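Local coordinates for protein halogenase (Chondromyces crocatus, PDB 3E1T) that probably chlorinates a precursor of the myxobacterial natural product chondrochloren, as a halogenase that depends on bound FAD, at residues Leu10-Gly15 and Thr21-Val26; Val145-Arg150 and Arg162-Ala167. All coordinates share one frame; numbering follows the deposited sequence.

Interaction 1 of 2, residues Leu10-Gly15 and Thr21-Val26; sequences LIVIGG and TLASFV. With FAD (flavin-adenine dinucleotide), chain C.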
loop_
_atom_site.group_PDB
_atom_site.type_symbol
_atom_site.label_atom_id
_atom_site.label_comp_id
_atom_site.label_asym_id
_atom_site.label_seq_id
_atom_site.Cartn_x
_atom_site.Cartn_y
_atom_site.Cartn_z
ATOM N N LEU A 10 -5.007 21.761 11.315
ATOM C CA LEU A 10 -5.050 20.323 11.013
ATOM C C LEU A 10 -4.276 19.528 12.042
ATOM O O LEU A 10 -3.157 19.893 12.389
ATOM C CB LEU A 10 -4.442 20.060 9.623
ATOM C CG LEU A 10 -4.127 18.629 9.151
ATOM C CD1 LEU A 10 -5.419 17.821 8.998
ATOM C CD2 LEU A 10 -3.354 18.658 7.825
ATOM N N ILE A 11 -4.871 18.434 12.510
ATOM C CA ILE A 11 -4.140 17.442 13.297
ATOM C C ILE A 11 -4.058 16.138 12.512
ATOM O O ILE A 11 -5.087 15.577 12.116
ATOM C CB ILE A 11 -4.797 17.167 14.663
ATOM C CG1 ILE A 11 -4.825 18.454 15.506
ATOM C CG2 ILE A 11 -4.034 16.053 15.401
ATOM C CD1 ILE A 11 -5.909 18.488 16.574
ATOM N N VAL A 12 -2.827 15.668 12.302
ATOM C CA VAL A 12 -2.576 14.398 11.643
ATOM C C VAL A 12 -2.138 13.361 12.669
ATOM O O VAL A 12 -1.240 13.612 13.478
ATOM C CB VAL A 12 -1.532 14.553 10.513
ATOM C CG1 VAL A 12 -1.214 13.208 9.873
ATOM C CG2 VAL A 12 -2.066 15.509 9.464
ATOM N N ILE A 13 -2.813 12.215 12.643
ATOM C CA ILE A 13 -2.521 11.095 13.513
ATOM C C ILE A 13 -1.666 10.052 12.784
ATOM O O ILE A 13 -2.185 9.243 11.987
ATOM C CB ILE A 13 -3.824 10.389 13.968
ATOM C CG1 ILE A 13 -4.915 11.414 14.344
ATOM C CG2 ILE A 13 -3.501 9.359 15.051
ATOM C CD1 ILE A 13 -6.274 10.807 14.683
ATOM N N GLY A 14 -0.371 10.056 13.070
ATOM C CA GLY A 14 0.567 9.073 12.517
ATOM C C GLY A 14 1.562 9.749 11.599
ATOM O O GLY A 14 1.185 10.615 10.823
ATOM N N GLY A 15 2.827 9.346 11.679
ATOM C CA GLY A 15 3.874 9.980 10.883
ATOM C C GLY A 15 4.581 9.093 9.860
ATOM O O GLY A 15 5.748 9.332 9.530
ATOM N N THR A 21 3.433 13.144 4.665
ATOM C CA THR A 21 3.189 13.731 3.342
ATOM C C THR A 21 2.059 14.766 3.361
ATOM O O THR A 21 2.198 15.871 2.805
ATOM C CB THR A 21 2.922 12.638 2.258
ATOM O OG1 THR A 21 4.085 11.810 2.105
ATOM C CG2 THR A 21 2.600 13.258 0.919
ATOM N N LEU A 22 0.937 14.395 3.973
ATOM C CA LEU A 22 -0.190 15.312 4.166
ATOM C C LEU A 22 0.194 16.527 5.027
ATOM O O LEU A 22 -0.083 17.652 4.656
ATOM C CB LEU A 22 -1.370 14.583 4.809
ATOM C CG LEU A 22 -2.502 15.435 5.394
ATOM C CD1 LEU A 22 -3.134 16.374 4.372
ATOM C CD2 LEU A 22 -3.554 14.550 5.978
ATOM N N ALA A 23 0.816 16.280 6.173
ATOM C CA ALA A 23 1.259 17.371 7.050
ATOM C C ALA A 23 2.133 18.367 6.281
ATOM O O ALA A 23 1.843 19.561 6.271
ATOM C CB ALA A 23 1.991 16.810 8.259
ATOM N N SER A 24 3.172 17.870 5.606
ATOM C CA SER A 24 4.054 18.726 4.805
ATOM C C SER A 24 3.306 19.591 3.800
ATOM O O SER A 24 3.558 20.787 3.717
ATOM C CB SER A 24 5.118 17.902 4.079
ATOM O OG SER A 24 5.899 17.177 5.000
ATOM N N PHE A 25 2.384 18.992 3.047
ATOM C CA PHE A 25 1.675 19.687 1.957
ATOM C C PHE A 25 0.736 20.809 2.416
ATOM O O PHE A 25 0.459 21.745 1.661
ATOM C CB PHE A 25 0.858 18.690 1.111
ATOM C CG PHE A 25 1.663 17.923 0.090
ATOM C CD1 PHE A 25 2.806 18.468 -0.485
ATOM C CD2 PHE A 25 1.248 16.664 -0.317
ATOM C CE1 PHE A 25 3.536 17.756 -1.443
ATOM C CE2 PHE A 25 1.970 15.946 -1.269
ATOM C CZ PHE A 25 3.115 16.494 -1.835
ATOM N N VAL A 26 0.190 20.687 3.619
ATOM C CA VAL A 26 -0.691 21.724 4.135
ATOM C C VAL A 26 0.151 22.846 4.770
ATOM O O VAL A 26 -0.135 24.022 4.568
ATOM C CB VAL A 26 -1.761 21.168 5.122
ATOM C CG1 VAL A 26 -2.589 22.310 5.732
ATOM C CG2 VAL A 26 -2.686 20.164 4.421
HETATM P PA FAD C . 1.993 3.383 8.324
HETATM O O1A FAD C . 3.243 3.271 7.492
HETATM O O2A FAD C . 1.553 2.119 8.978
HETATM O O5B FAD C . 2.283 4.482 9.472
HETATM C C5B FAD C . 1.278 4.869 10.397
HETATM C C4B FAD C . 1.935 5.518 11.619
HETATM O O4B FAD C . 0.974 5.812 12.613
HETATM C C3B FAD C . 2.949 4.578 12.262
HETATM O O3B FAD C . 4.182 5.259 12.337
HETATM C C2B FAD C . 2.414 4.306 13.653
HETATM O O2B FAD C . 3.460 4.307 14.583
HETATM C C1B FAD C . 1.477 5.477 13.882
HETATM N N9A FAD C . 0.339 5.215 14.782
HETATM C C8A FAD C . -0.422 4.081 14.910
HETATM N N7A FAD C . -1.370 4.319 15.846
HETATM C C5A FAD C . -1.236 5.587 16.305
HETATM C C6A FAD C . -1.921 6.348 17.264
HETATM N N6A FAD C . -2.866 5.807 18.044
HETATM N N1A FAD C . -1.520 7.643 17.496
HETATM C C2A FAD C . -0.448 8.185 16.835
HETATM N N3A FAD C . 0.225 7.422 15.904
HETATM C C4A FAD C . -0.164 6.155 15.639
HETATM N N1 FAD C . 3.862 -0.981 0.242
HETATM C C2 FAD C . 4.749 -0.577 -0.716
HETATM O O2 FAD C . 4.641 0.565 -1.158
HETATM N N3 FAD C . 5.717 -1.457 -1.167
HETATM C C4 FAD C . 5.807 -2.744 -0.645
HETATM O O4 FAD C . 6.681 -3.524 -1.027
HETATM C C4X FAD C . 4.895 -3.156 0.319
HETATM N N5 FAD C . 4.952 -4.426 0.862
HETATM C C5X FAD C . 4.039 -4.806 1.827
HETATM C C6 FAD C . 4.079 -6.091 2.377
HETATM C C7 FAD C . 3.145 -6.467 3.355
HETATM C C7M FAD C . 3.064 -7.909 3.769
HETATM C C8 FAD C . 2.166 -5.561 3.782
HETATM C C8M FAD C . 1.023 -5.986 4.675
HETATM C C9 FAD C . 2.140 -4.282 3.238
HETATM C C9A FAD C . 3.066 -3.897 2.261
HETATM N N10 FAD C . 3.018 -2.616 1.743
HETATM C C10 FAD C . 3.922 -2.248 0.769
HETATM C "C1'" FAD C . 2.040 -1.592 2.291
HETATM C "C2'" FAD C . 2.673 -0.553 3.225
HETATM O "O2'" FAD C . 3.129 -1.229 4.378
HETATM C "C3'" FAD C . 1.645 0.510 3.643
HETATM O "O3'" FAD C . 0.746 0.782 2.589
HETATM C "C4'" FAD C . 2.240 1.862 4.038
HETATM O "O4'" FAD C . 3.091 1.694 5.150
HETATM C "C5'" FAD C . 1.109 2.823 4.405
HETATM O "O5'" FAD C . 1.635 3.938 5.070
HETATM P P FAD C . 0.760 4.766 6.132
HETATM O O1P FAD C . 1.356 6.149 6.280
HETATM O O2P FAD C . -0.663 4.865 5.679
HETATM O O3P FAD C . 0.760 3.890 7.457
#

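Interaction 2 of 2, residues Val145-Arg150 and Arg162-Ala167; sequences VGVRYR and RFIVDA. With FAD (flavin-adenine dinucleotide), chain C.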
loop_
_atom_site.group_PDB
_atom_site.type_symbol
_atom_site.label_atom_id
_atom_site.label_comp_id
_atom_site.label_asym_id
_atom_site.label_seq_id
_atom_site.Cartn_x
_atom_site.Cartn_y
_atom_site.Cartn_z
ATOM N N VAL A 145 -13.541 17.599 16.011
ATOM C CA VAL A 145 -13.072 18.920 16.470
ATOM C C VAL A 145 -11.739 18.882 17.190
ATOM O O VAL A 145 -11.126 19.922 17.423
ATOM C CB VAL A 145 -14.127 19.693 17.342
ATOM C CG1 VAL A 145 -15.202 20.336 16.465
ATOM C CG2 VAL A 145 -14.739 18.807 18.398
ATOM N N GLY A 146 -11.296 17.685 17.546
ATOM C CA GLY A 146 -10.008 17.534 18.199
ATOM C C GLY A 146 -9.657 16.098 18.476
ATOM O O GLY A 146 -10.310 15.184 17.970
ATOM N N VAL A 147 -8.611 15.902 19.267
ATOM C CA VAL A 147 -8.186 14.575 19.670
ATOM C C VAL A 147 -7.834 14.540 21.157
ATOM O O VAL A 147 -7.488 15.572 21.738
ATOM C CB VAL A 147 -6.957 14.074 18.838
ATOM C CG1 VAL A 147 -7.313 13.933 17.352
ATOM C CG2 VAL A 147 -5.736 14.982 19.040
ATOM N N ARG A 148 -7.946 13.363 21.767
ATOM C CA ARG A 148 -7.312 13.098 23.058
ATOM C C ARG A 148 -6.078 12.247 22.811
ATOM O O ARG A 148 -6.149 11.259 22.077
ATOM C CB ARG A 148 -8.257 12.368 24.026
ATOM C CG ARG A 148 -7.514 11.509 25.078
ATOM C CD ARG A 148 -8.369 11.030 26.247
ATOM N NE ARG A 148 -9.731 10.660 25.866
ATOM C CZ ARG A 148 -10.785 11.442 26.056
ATOM N NH1 ARG A 148 -10.629 12.630 26.619
ATOM N NH2 ARG A 148 -11.989 11.041 25.681
ATOM N N TYR A 149 -4.959 12.623 23.426
ATOM C CA TYR A 149 -3.712 11.866 23.314
ATOM C C TYR A 149 -2.969 11.776 24.644
ATOM O O TYR A 149 -3.287 12.500 25.579
ATOM C CB TYR A 149 -2.788 12.486 22.249
ATOM C CG TYR A 149 -2.290 13.889 22.559
ATOM C CD1 TYR A 149 -1.036 14.094 23.131
ATOM C CD2 TYR A 149 -3.069 15.008 22.261
ATOM C CE1 TYR A 149 -0.570 15.385 23.412
ATOM C CE2 TYR A 149 -2.617 16.302 22.536
ATOM C CZ TYR A 149 -1.367 16.482 23.107
ATOM O OH TYR A 149 -0.918 17.758 23.376
ATOM N N ARG A 150 -1.982 10.882 24.707
ATOM C CA ARG A 150 -1.009 10.860 25.801
ATOM C C ARG A 150 0.322 11.342 25.240
ATOM O O ARG A 150 0.750 10.872 24.182
ATOM C CB ARG A 150 -0.820 9.454 26.373
ATOM C CG ARG A 150 -2.077 8.615 26.500
ATOM C CD ARG A 150 -1.728 7.216 27.001
ATOM N NE ARG A 150 -1.472 7.198 28.444
ATOM C CZ ARG A 150 -0.857 6.211 29.093
ATOM N NH1 ARG A 150 -0.413 5.143 28.436
ATOM N NH2 ARG A 150 -0.682 6.288 30.405
ATOM N N ARG A 162 -9.641 22.442 12.830
ATOM C CA ARG A 162 -10.751 22.380 11.883
ATOM C C ARG A 162 -10.844 21.000 11.178
ATOM O O ARG A 162 -11.940 20.552 10.818
ATOM C CB ARG A 162 -10.647 23.520 10.861
ATOM C CG ARG A 162 -11.888 23.676 9.978
ATOM C CD ARG A 162 -11.719 24.748 8.916
ATOM N NE ARG A 162 -12.660 24.567 7.809
ATOM C CZ ARG A 162 -12.783 25.387 6.766
ATOM N NH1 ARG A 162 -12.038 26.483 6.668
ATOM N NH2 ARG A 162 -13.665 25.116 5.810
ATOM N N PHE A 163 -9.697 20.345 10.994
ATOM C CA PHE A 163 -9.622 19.053 10.307
ATOM C C PHE A 163 -8.777 18.069 11.085
ATOM O O PHE A 163 -7.701 18.417 11.556
ATOM C CB PHE A 163 -9.011 19.208 8.923
ATOM C CG PHE A 163 -9.765 20.123 8.022
ATOM C CD1 PHE A 163 -10.941 19.715 7.424
ATOM C CD2 PHE A 163 -9.277 21.394 7.753
ATOM C CE1 PHE A 163 -11.634 20.572 6.573
ATOM C CE2 PHE A 163 -9.959 22.250 6.902
ATOM C CZ PHE A 163 -11.140 21.839 6.310
ATOM N N ILE A 164 -9.277 16.842 11.213
ATOM C CA ILE A 164 -8.543 15.746 11.852
ATOM C C ILE A 164 -8.398 14.638 10.806
ATOM O O ILE A 164 -9.388 14.259 10.184
ATOM C CB ILE A 164 -9.300 15.160 13.081
ATOM C CG1 ILE A 164 -9.853 16.268 13.996
ATOM C CG2 ILE A 164 -8.404 14.167 13.862
ATOM C CD1 ILE A 164 -8.803 17.100 14.703
ATOM N N VAL A 165 -7.176 14.149 10.594
ATOM C CA VAL A 165 -6.946 13.064 9.629
ATOM C C VAL A 165 -6.254 11.849 10.254
ATOM O O VAL A 165 -5.205 11.983 10.872
ATOM C CB VAL A 165 -6.149 13.535 8.395
ATOM C CG1 VAL A 165 -5.865 12.347 7.460
ATOM C CG2 VAL A 165 -6.923 14.645 7.639
ATOM N N ASP A 166 -6.870 10.678 10.088
ATOM C CA ASP A 166 -6.292 9.407 10.511
ATOM C C ASP A 166 -5.348 8.899 9.424
ATOM O O ASP A 166 -5.780 8.519 8.327
ATOM C CB ASP A 166 -7.403 8.392 10.793
ATOM C CG ASP A 166 -6.888 7.081 11.371
ATOM O OD1 ASP A 166 -5.700 6.971 11.773
ATOM O OD2 ASP A 166 -7.693 6.142 11.435
ATOM N N ALA A 167 -4.054 8.939 9.732
ATOM C CA ALA A 167 -3.018 8.363 8.896
ATOM C C ALA A 167 -2.283 7.370 9.768
ATOM O O ALA A 167 -1.075 7.221 9.660
ATOM C CB ALA A 167 -2.056 9.439 8.408
HETATM P PA FAD C . 1.993 3.383 8.324
HETATM O O1A FAD C . 3.243 3.271 7.492
HETATM O O2A FAD C . 1.553 2.119 8.978
HETATM O O5B FAD C . 2.283 4.482 9.472
HETATM C C5B FAD C . 1.278 4.869 10.397
HETATM C C4B FAD C . 1.935 5.518 11.619
HETATM O O4B FAD C . 0.974 5.812 12.613
HETATM C C3B FAD C . 2.949 4.578 12.262
HETATM O O3B FAD C . 4.182 5.259 12.337
HETATM C C2B FAD C . 2.414 4.306 13.653
HETATM O O2B FAD C . 3.460 4.307 14.583
HETATM C C1B FAD C . 1.477 5.477 13.882
HETATM N N9A FAD C . 0.339 5.215 14.782
HETATM C C8A FAD C . -0.422 4.081 14.910
HETATM N N7A FAD C . -1.370 4.319 15.846
HETATM C C5A FAD C . -1.236 5.587 16.305
HETATM C C6A FAD C . -1.921 6.348 17.264
HETATM N N6A FAD C . -2.866 5.807 18.044
HETATM N N1A FAD C . -1.520 7.643 17.496
HETATM C C2A FAD C . -0.448 8.185 16.835
HETATM N N3A FAD C . 0.225 7.422 15.904
HETATM C C4A FAD C . -0.164 6.155 15.639
HETATM N N1 FAD C . 3.862 -0.981 0.242
HETATM C C2 FAD C . 4.749 -0.577 -0.716
HETATM O O2 FAD C . 4.641 0.565 -1.158
HETATM N N3 FAD C . 5.717 -1.457 -1.167
HETATM C C4 FAD C . 5.807 -2.744 -0.645
HETATM O O4 FAD C . 6.681 -3.524 -1.027
HETATM C C4X FAD C . 4.895 -3.156 0.319
HETATM N N5 FAD C . 4.952 -4.426 0.862
HETATM C C5X FAD C . 4.039 -4.806 1.827
HETATM C C6 FAD C . 4.079 -6.091 2.377
HETATM C C7 FAD C . 3.145 -6.467 3.355
HETATM C C7M FAD C . 3.064 -7.909 3.769
HETATM C C8 FAD C . 2.166 -5.561 3.782
HETATM C C8M FAD C . 1.023 -5.986 4.675
HETATM C C9 FAD C . 2.140 -4.282 3.238
HETATM C C9A FAD C . 3.066 -3.897 2.261
HETATM N N10 FAD C . 3.018 -2.616 1.743
HETATM C C10 FAD C . 3.922 -2.248 0.769
HETATM C "C1'" FAD C . 2.040 -1.592 2.291
HETATM C "C2'" FAD C . 2.673 -0.553 3.225
HETATM O "O2'" FAD C . 3.129 -1.229 4.378
HETATM C "C3'" FAD C . 1.645 0.510 3.643
HETATM O "O3'" FAD C . 0.746 0.782 2.589
HETATM C "C4'" FAD C . 2.240 1.862 4.038
HETATM O "O4'" FAD C . 3.091 1.694 5.150
HETATM C "C5'" FAD C . 1.109 2.823 4.405
HETATM O "O5'" FAD C . 1.635 3.938 5.070
HETATM P P FAD C . 0.760 4.766 6.132
HETATM O O1P FAD C . 1.356 6.149 6.280
HETATM O O2P FAD C . -0.663 4.865 5.679
HETATM O O3P FAD C . 0.760 3.890 7.457
#

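Interaction 1 of 2, residues Leu10-Gly15 and Thr21-Val26
In the first beta-alpha-beta unit of the FAD-binding Rossmann-type fold, strand 10-13 packs against helix 17-27 through Leu10 and Val12, which meet Leu22, Ala23 and Val26. The axes of the short segments run nearly antiparallel, at 161°, and approach to 9.1 Å, as expected when a helix returns over the strand that precedes it. Leu22 sits astride the two strand residues: its CD2 lies 3.9 Å from Val12 CG2, while its CG is 4.1 Å from Leu10 CD2. One turn further along the helix, Val26 CG2 touches the same methyl, Leu10 CD2, at 3.8 Å. With CG anti to the backbone N (chi1 169°) the Leu10 branch is directed to the helix, and the second torsion sets CD2 anti to CA, bringing it forward. Ala23 adds a looser contact, its CB 4.4 Å from Val12 CG2. Replacing Leu22 by an alanine would probably leave a gap between helix 17-27 and the paired methyls Leu10 CD2 and Val12 CG2, and deprive Val165 on the adjoining strand of a packing partner. At the strand's last residue the chain meets the cofactor, Ile13 CG2 lying 3.6 Å from FAD N1A; just beyond it, Gly14 CA lies 3.3 Å from FAD O4B. A side chain at Gly14 would collide with that ribose oxygen, and the positive phi of 114° independently calls for glycine, consistent with a GxGxxG dinucleotide-binding turn. Purely apolar and buried, the strand-helix interface fixes its spacing by methyl contacts, while hydrogen bonds to FAD come from other groups, among them Gly18 N and Glu37 OE2.

Interaction 2 of 2, residues Val145-Arg150 and Arg162-Ala167
Val145 meets Ile164 through its backbone, with Val145 C 4.2 Å from Ile164 CD1, while its own CB points away from strand 163-166. Together with Gly146 it faces Leu138, and both are joined to that residue by backbone hydrogen bonds: a classic beta bulge in strand 143-150. Gly146 follows with a nearly fully extended backbone and receives the end of the isoleucine directly, Ile164 CD1 coming to 3.7 Å from Gly146 CA. The inner carbon of that branch, Ile164 CG1, lies 4.1 Å from both Gly146 N and Gly146 O, so the side chain rests over the glycine backbone. At Val147 the contact passes to side chains, where CG1 lies 3.7 Å from Ile164 CG2 and the two groups meet at a slant. Ile164 can serve both residues because its branches diverge: CG2 is anti to the backbone N and reaches Val147, whereas CG1 lies beside that N (chi1 -45°) and carries CD1 to Gly146.

Beyond Val147 strand 143-150 moves off; Arg148 instead forms a salt bridge with Asp136 on strand 133-140. The segment axes approach to 6.8 Å at 47°, close to the corner at Arg162 where the chain passes from the mixed sheet into the parallel one, and the contact consists of apolar and backbone van der Waals touches. The second segment ends near the cofactor, with Ala167 O 3.4 Å from FAD C5B. Strands 133-140, 143-150 and 156-161 form an antiparallel beta-meander, as in FAD-binding folds of this type, whereas strand 163-166 lies between strands 10-13 and 298-300 in the parallel sheet, where Phe163 and Val165 pack on helix 315-333.

From the N terminus, interaction 1 comes first: five residues separate its segments, four of them already helical, and the contact closes a short loop made of the glycine turn and the first turn of helix 17-27. Interaction 2 follows in series, its segments spanning the return from strand 143-150 through strand 156-161 to 163-166; the two loops neither nest nor cross. Their centres are 11 Å apart, and strands 10-13 and 163-166 are parallel neighbours, with Ile11 O 3.0 Å from Val165 N and Ile13 O 2.9 Å from Ala167 N, both probable hydrogen bonds. Helix 17-27, the parallel sheet and the mixed sheet are thereby tied into successive layers, and both contacts have a segment reaching FAD.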